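Local atomic coordinates of adenine phosphoribosyltransferase (Leishmania donovani, PDB entry 1QB7), a protein that probably catalyses the transfer of a phosphoribosyl group from 5-phospho-alpha-D-ribose 1-diphosphate to adenine, giving AMP and diphosphate in the purine salvage pathway. Residues A[3-6]-A[7-11]; A[19-22]-A[23-26]; A[59-62]-A[63-66]; A[133-136]-A[137-141]. All blocks are in the same frame, centred on the assembly; numbering follows the deposited sequence.

Interaction 1: A[3-6]-A[7-11]; sequences KEVS and PNSFL
A beta hairpin near the start of the chain brings Lys3 to Ser6 back against Ser9 to Leu11, with a type II turn from Ser6 to Ser9 at its tip and a classic beta bulge beside it. Lys3 and Leu11 form a hydrogen-bonded antiparallel pair: Lys3 N gives an almost straight bond to Leu11 O (2.9 Å, 177° at the hydrogen), and Leu11 N returns one to Lys3 O. At the bulge Val5 and Ser6 both stand opposite Ser9; Val5 N donates to Ser9 O at 3.0 Å, while Ser9 N closes the turn on Ser6 O. Glu4 and Phe10, a non-hydrogen-bonded pair, share one face of the hairpin. The Glu4 side chain, with CG anti to the backbone N (chi1 -175°), runs out over a face of the Phe10 ring, and its CB lies 3.7 Å from Phe10 CE2. Val5, at the bulge, puts CG1 3.8 Å from Leu11 CB, whose side chain is on the face opposite to Phe10. One water sits 2.8 Å from both Ser6 OG and Ser9 OG, and a second links Ser6 OG to Pro7 O, to which it donates. Phe10 makes a cation-pi contact with Lys198, and its backbone bonds to Phe199 and Ser201 join strand 9-12 to the neighbouring strand 199-201 of the same sheet. The turn thus relies on solvent to join its serine hydroxyls, while direct backbone bonds set the register.

Interaction 2: A[19-22]-A[23-26]; sequences SQLL and KKSY
Ser25 turns its OG beside its own backbone N (chi1 -58°), back toward Leu21 O one helical turn earlier, and Tyr26 holds its ring out at an unusual chi1 of -107°, on the same flank as Leu22. Both lie at the C-terminal end of helix 17-25, where Tyr26 is the first residue to leave helical backbone angles. Regular i to i+4 bonds run up to that point: Lys23 N to Ser19 O, Lys24 N to Gln20 O, Ser25 N to Leu21 O at 2.8 Å, and Tyr26 N to Leu22 O, the straightest of the four at 167°. Leu21 O therefore has the Ser25 amide as a firm donor. Ser25 OG lies 3.0 Å from Leu21 O, but its hydrogen bond with Thr53 OG1 of helix 51-67 competes for the hydroxyl. Lys23 and Lys24 stretch away from the helix, and Lys23 NZ reaches Ala207 O. The buried flank packs Leu22 and Tyr26 against Ile47, Ile174 and Leu203. The tyrosine side chain lies about 4 Å from those of Ala42 and Val147, which contact the bound adenine, and so stands behind the base pocket. Across the turn, Leu22 CD2 comes to 4.4 Å from Tyr26 CE2, a loose apolar touch.

Interaction 3: A[59-62]-A[63-66]; sequences DFLV and QRYR
Four consecutive i to i+4 bonds, from Gln63 N to Asp59 O through Arg66 N to Val62 O, keep this part of helix 51-67 regular; the last is 3.0 Å long, with the Arg66 amide nearly along the C=O axis of Val62. One turn apart, Val62 and Arg66 lie side by side and point the same way. The arginine chain is extended from CG to NE, with CG beside its backbone N (chi1 -81°), and this lays the guanidinium flat on the valine: Val62 CG1 sits over the centre of one face, 3.4 Å above the plane and 3.5 Å from Arg66 NH1. Arg66 NH2 is hydrogen-bonded to Glu92 O of helix 86-93. Leu61 and Tyr65 also run alongside each other, with Leu61 CB 4.0 Å from Tyr65 CE2. Arg64 CD approaches Leu61 CD2 at 4.2 Å as the two chains cross, and Arg64 CG lies over one face of the neighbouring Tyr65 ring toward its rim. Both polar ends then converge on Glu170 of strand 167-173: Arg64 NE makes a salt bridge with its OE2, and Tyr65 OH bonds the same oxygen. The extended Gln63 side chain runs past Asp59 O, with CG 3.1 Å from that oxygen. The helix is thereby tied to the central sheet through one carboxylate oxygen shared by two donors, whose combined pull would be expected to stabilise the negative charge of Glu170.

Interaction 4: A[133-136]-A[137-141]; sequences GSIG and KGSRV
Ile135 and Val141 reach toward each other tip to tip, the CG2 methyl of Ile135 meeting Val141 CG2 at 3.6 Å; this holds for one of the two modelled conformers of Ile135 and is tentative to that extent. Val141 CG2 lies anti to its own carbonyl carbon, on the side facing the isoleucine. Ser139 is turned toward the preceding segment as well, but to its backbone: with OG beside the serine's own N (chi1 -59°), Ser139 OG donates to Gly136 O at 2.8 Å. Ser139 N donates to Gly136 O as well, at 3.1 Å. Both donors come from one face of the carbonyl plane, the amide 38° and the hydroxyl 40° out of it, so a single residue grips the oxygen twice. This closes the type II turn from Gly136 to Ser139, with Lys137 and Gly138 at its corners, that leads into strand 140-145 of the phosphoribosyltransferase core. Gly138 takes the positive phi of the third position of a type II turn. Lys137 points its extended chain outward from the bend. Beyond the turn the strand is fixed on two sides, Val141 bonding by its backbone to Val167 and Val169, while Arg140 bonds Thr73 through its backbone N and Ala71 O through its NE. Nearby, Ser134 packs on Glu49 of the second subunit.

In the fold
Along the chain the four contacts follow in series, none enclosing another. Interaction 1 is the N-terminal hairpin, whose strands 2-4 and 9-12 form one end of the mixed sheet; interaction 4 leads into strand 140-145 of that sheet, their centres about 26 Å apart. Strand 9-12 is followed by helix 17-25, which carries interaction 2, and interaction 3 lies on helix 51-67; their centres are about 18 Å apart, and Leu21 packs on Thr53 and Ala56 where the two helices meet. Interactions 2 and 4 are the most distant pair, about 33 Å between centres and on opposite sides of the chain's centre. Interaction 2 adjoins the adenine pocket, while strand 140-145 carries the magnesium ligand Asp145 at its far end.

Interaction 1: A[3-6]-A[7-11]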
# COMPACT_ATOMS: atom_id res chain seq x y z
N LYS A 3 -12.66 -22.83 8.97
CA LYS A 3 -13.27 -24.09 8.52
C LYS A 3 -12.75 -24.45 7.14
O LYS A 3 -12.63 -23.59 6.27
CB LYS A 3 -14.79 -23.92 8.45
CG LYS A 3 -15.42 -23.55 9.77
CD LYS A 3 -16.90 -23.27 9.64
CE LYS A 3 -17.67 -24.48 9.17
NZ LYS A 3 -19.13 -24.28 9.35
N GLU A 4 -12.46 -25.73 6.93
CA GLU A 4 -11.96 -26.19 5.64
C GLU A 4 -13.09 -26.35 4.63
O GLU A 4 -13.81 -27.35 4.66
CB GLU A 4 -11.23 -27.52 5.81
CG GLU A 4 -10.58 -28.02 4.54
CD GLU A 4 -10.03 -29.42 4.68
OE1 GLU A 4 -9.47 -29.75 5.74
OE2 GLU A 4 -10.16 -30.21 3.72
N VAL A 5 -13.23 -25.39 3.73
CA VAL A 5 -14.28 -25.42 2.71
C VAL A 5 -13.94 -26.33 1.53
O VAL A 5 -14.82 -26.80 0.81
CB VAL A 5 -14.63 -24.01 2.21
CG1 VAL A 5 -15.16 -23.19 3.37
CG2 VAL A 5 -13.42 -23.33 1.59
N SER A 6 -12.64 -26.56 1.34
CA SER A 6 -12.12 -27.44 0.29
C SER A 6 -10.69 -27.71 0.75
O SER A 6 -10.18 -27.02 1.64
CB SER A 6 -12.16 -26.76 -1.09
OG SER A 6 -11.19 -25.74 -1.22
N PRO A 7 -10.02 -28.74 0.18
CA PRO A 7 -8.65 -29.08 0.56
C PRO A 7 -7.69 -27.89 0.73
O PRO A 7 -7.46 -27.14 -0.21
CB PRO A 7 -8.20 -30.00 -0.57
CG PRO A 7 -9.48 -30.70 -0.94
CD PRO A 7 -10.48 -29.57 -0.95
N ASN A 8 -7.19 -27.72 1.95
CA ASN A 8 -6.25 -26.64 2.28
C ASN A 8 -6.71 -25.23 1.96
O ASN A 8 -5.90 -24.35 1.64
CB ASN A 8 -4.89 -26.90 1.62
CG ASN A 8 -3.99 -27.72 2.49
OD1 ASN A 8 -3.42 -28.72 2.04
ND2 ASN A 8 -3.85 -27.32 3.75
N SER A 9 -8.00 -25.01 2.06
CA SER A 9 -8.58 -23.71 1.81
C SER A 9 -9.56 -23.50 2.96
O SER A 9 -10.53 -24.24 3.09
CB SER A 9 -9.27 -23.68 0.46
OG SER A 9 -9.68 -22.37 0.15
N PHE A 10 -9.26 -22.53 3.81
CA PHE A 10 -10.07 -22.24 4.99
C PHE A 10 -10.80 -20.90 4.98
O PHE A 10 -10.29 -19.90 4.49
CB PHE A 10 -9.21 -22.34 6.25
CG PHE A 10 -8.50 -23.66 6.39
CD1 PHE A 10 -7.36 -23.93 5.64
CD2 PHE A 10 -8.97 -24.63 7.26
CE1 PHE A 10 -6.70 -25.16 5.76
CE2 PHE A 10 -8.32 -25.86 7.39
CZ PHE A 10 -7.18 -26.12 6.63
N LEU A 11 -11.99 -20.90 5.56
CA LEU A 11 -12.82 -19.71 5.64
C LEU A 11 -13.21 -19.46 7.09
O LEU A 11 -13.61 -20.39 7.80
CB LEU A 11 -14.07 -19.88 4.80
CG LEU A 11 -15.08 -18.73 4.79
CD1 LEU A 11 -14.46 -17.47 4.18
CD2 LEU A 11 -16.29 -19.17 3.99
O HOH W 1 -8.56 -26.60 -2.54
O HOH W 2 -11.09 -23.10 -2.14

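Interaction 2: A[19-22]-A[23-26]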
# COMPACT_ATOMS: atom_id res chain seq x y z
N SER A 19 -15.90 -11.54 10.86
CA SER A 19 -16.63 -11.94 9.66
C SER A 19 -17.88 -11.09 9.49
O SER A 19 -18.23 -10.66 8.38
CB SER A 19 -17.02 -13.41 9.76
OG SER A 19 -17.85 -13.79 8.67
N GLN A 20 -18.55 -10.85 10.61
CA GLN A 20 -19.76 -10.05 10.66
C GLN A 20 -19.48 -8.60 10.29
O GLN A 20 -20.23 -7.99 9.54
CB GLN A 20 -20.34 -10.10 12.08
CG GLN A 20 -20.76 -11.48 12.55
CD GLN A 20 -22.10 -11.89 11.99
OE1 GLN A 20 -23.09 -11.93 12.71
NE2 GLN A 20 -22.13 -12.19 10.69
N LEU A 21 -18.39 -8.07 10.83
CA LEU A 21 -17.99 -6.69 10.59
C LEU A 21 -17.64 -6.47 9.12
O LEU A 21 -17.97 -5.44 8.54
CB LEU A 21 -16.82 -6.34 11.51
CG LEU A 21 -16.50 -4.87 11.81
CD1 LEU A 21 -17.76 -4.08 12.10
CD2 LEU A 21 -15.56 -4.83 13.00
N LEU A 22 -16.98 -7.46 8.52
CA LEU A 22 -16.59 -7.39 7.12
C LEU A 22 -17.82 -7.40 6.22
O LEU A 22 -17.90 -6.65 5.25
CB LEU A 22 -15.68 -8.56 6.76
CG LEU A 22 -14.25 -8.46 7.27
CD1 LEU A 22 -13.53 -9.79 7.11
CD2 LEU A 22 -13.52 -7.36 6.52
N LYS A 23 -18.79 -8.26 6.56
CA LYS A 23 -20.02 -8.37 5.79
C LYS A 23 -20.80 -7.05 5.86
O LYS A 23 -21.43 -6.63 4.89
CB LYS A 23 -20.85 -9.52 6.35
CG LYS A 23 -22.19 -9.78 5.68
CD LYS A 23 -22.93 -10.85 6.46
CE LYS A 23 -24.36 -11.05 5.99
NZ LYS A 23 -24.45 -11.57 4.60
N LYS A 24 -20.71 -6.38 7.01
CA LYS A 24 -21.39 -5.12 7.25
C LYS A 24 -20.70 -3.95 6.55
O LYS A 24 -21.36 -3.09 5.97
CB LYS A 24 -21.46 -4.85 8.76
CG LYS A 24 -22.08 -3.52 9.16
CD LYS A 24 -21.93 -3.29 10.67
CE LYS A 24 -22.31 -1.86 11.08
NZ LYS A 24 -23.75 -1.55 10.86
N SER A 25 -19.37 -3.95 6.58
CA SER A 25 -18.57 -2.88 5.97
C SER A 25 -18.36 -2.93 4.47
O SER A 25 -18.40 -1.89 3.80
CB SER A 25 -17.20 -2.79 6.65
OG SER A 25 -17.33 -2.57 8.04
N TYR A 26 -18.12 -4.12 3.92
CA TYR A 26 -17.85 -4.24 2.49
C TYR A 26 -18.87 -3.60 1.55
O TYR A 26 -20.07 -3.61 1.80
CB TYR A 26 -17.67 -5.71 2.09
CG TYR A 26 -16.24 -6.11 1.77
CD1 TYR A 26 -15.51 -5.44 0.79
CD2 TYR A 26 -15.62 -7.15 2.46
CE1 TYR A 26 -14.19 -5.80 0.50
CE2 TYR A 26 -14.31 -7.52 2.18
CZ TYR A 26 -13.60 -6.84 1.21
OH TYR A 26 -12.29 -7.17 0.96

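Interaction 3: A[59-62]-A[63-66]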
# COMPACT_ATOMS: atom_id res chain seq x y z
N ASP A 59 -6.10 -6.85 14.69
CA ASP A 59 -6.11 -7.62 15.94
C ASP A 59 -6.16 -9.12 15.72
O ASP A 59 -5.40 -9.87 16.33
CB ASP A 59 -7.29 -7.20 16.83
CG ASP A 59 -7.14 -5.81 17.39
OD1 ASP A 59 -6.02 -5.28 17.44
OD2 ASP A 59 -8.17 -5.23 17.80
N PHE A 60 -7.05 -9.56 14.85
CA PHE A 60 -7.22 -10.98 14.56
C PHE A 60 -5.95 -11.63 13.99
O PHE A 60 -5.47 -12.63 14.53
CB PHE A 60 -8.40 -11.19 13.61
CG PHE A 60 -8.68 -12.64 13.31
CD1 PHE A 60 -9.53 -13.39 14.13
CD2 PHE A 60 -8.06 -13.28 12.24
CE1 PHE A 60 -9.75 -14.75 13.89
CE2 PHE A 60 -8.27 -14.64 11.99
CZ PHE A 60 -9.11 -15.37 12.82
N LEU A 61 -5.41 -11.07 12.91
CA LEU A 61 -4.22 -11.63 12.28
C LEU A 61 -2.97 -11.56 13.17
O LEU A 61 -2.16 -12.49 13.17
CB LEU A 61 -3.98 -10.98 10.92
CG LEU A 61 -5.08 -11.33 9.91
CD1 LEU A 61 -4.87 -10.61 8.58
CD2 LEU A 61 -5.12 -12.84 9.69
N VAL A 62 -2.83 -10.49 13.94
CA VAL A 62 -1.69 -10.37 14.85
C VAL A 62 -1.78 -11.51 15.88
O VAL A 62 -0.80 -12.22 16.11
CB VAL A 62 -1.66 -8.99 15.56
CG1 VAL A 62 -0.68 -9.01 16.72
CG2 VAL A 62 -1.27 -7.90 14.56
N GLN A 63 -2.97 -11.71 16.45
CA GLN A 63 -3.18 -12.78 17.44
C GLN A 63 -2.88 -14.13 16.81
O GLN A 63 -2.24 -14.99 17.42
CB GLN A 63 -4.61 -12.75 17.96
CG GLN A 63 -4.89 -11.60 18.91
CD GLN A 63 -6.37 -11.29 19.05
OE1 GLN A 63 -7.22 -12.05 18.58
NE2 GLN A 63 -6.68 -10.16 19.68
N ARG A 64 -3.31 -14.30 15.57
CA ARG A 64 -3.10 -15.54 14.86
C ARG A 64 -1.62 -15.88 14.75
O ARG A 64 -1.20 -16.97 15.12
CB ARG A 64 -3.71 -15.47 13.46
CG ARG A 64 -3.45 -16.69 12.63
CD ARG A 64 -4.11 -16.57 11.28
NE ARG A 64 -3.87 -17.75 10.46
CZ ARG A 64 -4.48 -18.92 10.62
NH1 ARG A 64 -5.38 -19.08 11.58
NH2 ARG A 64 -4.19 -19.94 9.82
N TYR A 65 -0.82 -14.92 14.29
CA TYR A 65 0.60 -15.17 14.11
C TYR A 65 1.43 -15.24 15.38
O TYR A 65 2.44 -15.94 15.42
CB TYR A 65 1.18 -14.20 13.07
CG TYR A 65 0.45 -14.33 11.74
CD1 TYR A 65 0.32 -15.57 11.12
CD2 TYR A 65 -0.17 -13.23 11.16
CE1 TYR A 65 -0.42 -15.72 9.96
CE2 TYR A 65 -0.92 -13.37 9.98
CZ TYR A 65 -1.05 -14.62 9.40
OH TYR A 65 -1.81 -14.79 8.27
N ARG A 66 0.99 -14.55 16.44
CA ARG A 66 1.68 -14.59 17.73
C ARG A 66 1.48 -15.96 18.37
O ARG A 66 2.35 -16.47 19.08
CB ARG A 66 1.15 -13.50 18.68
CG ARG A 66 1.74 -12.14 18.43
CD ARG A 66 1.33 -11.12 19.49
NE ARG A 66 2.00 -9.83 19.26
CZ ARG A 66 1.46 -8.64 19.53
NH1 ARG A 66 0.25 -8.56 20.06
NH2 ARG A 66 2.12 -7.53 19.23

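Interaction 4: A[133-136]-A[137-141]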
# COMPACT_ATOMS: atom_id res chain seq x y z
N GLY A 133 17.15 -11.52 -2.00
CA GLY A 133 17.67 -11.51 -0.64
C GLY A 133 16.76 -10.90 0.41
O GLY A 133 17.13 -10.85 1.58
N SER A 134 15.60 -10.40 -0.00
CA SER A 134 14.66 -9.81 0.94
C SER A 134 14.11 -10.92 1.84
O SER A 134 13.65 -10.67 2.96
CB SER A 134 13.52 -9.08 0.21
OG SER A 134 12.87 -9.93 -0.71
N ILE A 135 14.12 -12.14 1.32
CA ILE A 135 13.69 -13.32 2.06
C ILE A 135 14.80 -14.33 1.87
O ILE A 135 15.24 -14.58 0.74
CB ILE A 135 12.34 -13.92 1.57
CG1 ILE A 135 11.25 -12.85 1.53
CG2 ILE A 135 11.95 -15.11 2.39
CD1 ILE A 135 10.02 -13.28 0.77
N GLY A 136 15.30 -14.88 2.96
CA GLY A 136 16.38 -15.84 2.85
C GLY A 136 15.97 -17.26 3.14
O GLY A 136 14.80 -17.55 3.41
N LYS A 137 16.95 -18.15 3.07
CA LYS A 137 16.75 -19.57 3.34
C LYS A 137 16.24 -19.71 4.77
O LYS A 137 16.71 -19.02 5.68
CB LYS A 137 18.08 -20.31 3.19
CG LYS A 137 18.04 -21.79 3.53
CD LYS A 137 19.40 -22.41 3.26
CE LYS A 137 19.41 -23.90 3.56
NZ LYS A 137 20.78 -24.46 3.37
N GLY A 138 15.23 -20.55 4.94
CA GLY A 138 14.68 -20.75 6.27
C GLY A 138 13.54 -19.82 6.64
O GLY A 138 12.87 -20.06 7.65
N SER A 139 13.31 -18.77 5.86
CA SER A 139 12.23 -17.82 6.14
C SER A 139 10.86 -18.48 5.99
O SER A 139 10.66 -19.36 5.15
CB SER A 139 12.28 -16.62 5.19
OG SER A 139 13.51 -15.92 5.29
N ARG A 140 9.93 -18.07 6.84
CA ARG A 140 8.56 -18.57 6.82
C ARG A 140 7.73 -17.33 6.53
O ARG A 140 7.54 -16.47 7.39
CB ARG A 140 8.23 -19.22 8.16
CG ARG A 140 9.07 -20.47 8.43
CD ARG A 140 8.78 -21.09 9.80
NE ARG A 140 9.13 -20.19 10.90
CZ ARG A 140 10.36 -20.03 11.39
NH1 ARG A 140 11.39 -20.70 10.88
NH2 ARG A 140 10.56 -19.18 12.40
N VAL A 141 7.26 -17.26 5.29
CA VAL A 141 6.54 -16.11 4.78
C VAL A 141 5.03 -16.18 4.69
O VAL A 141 4.47 -17.14 4.14
CB VAL A 141 7.06 -15.77 3.35
CG1 VAL A 141 6.54 -14.42 2.89
CG2 VAL A 141 8.58 -15.82 3.32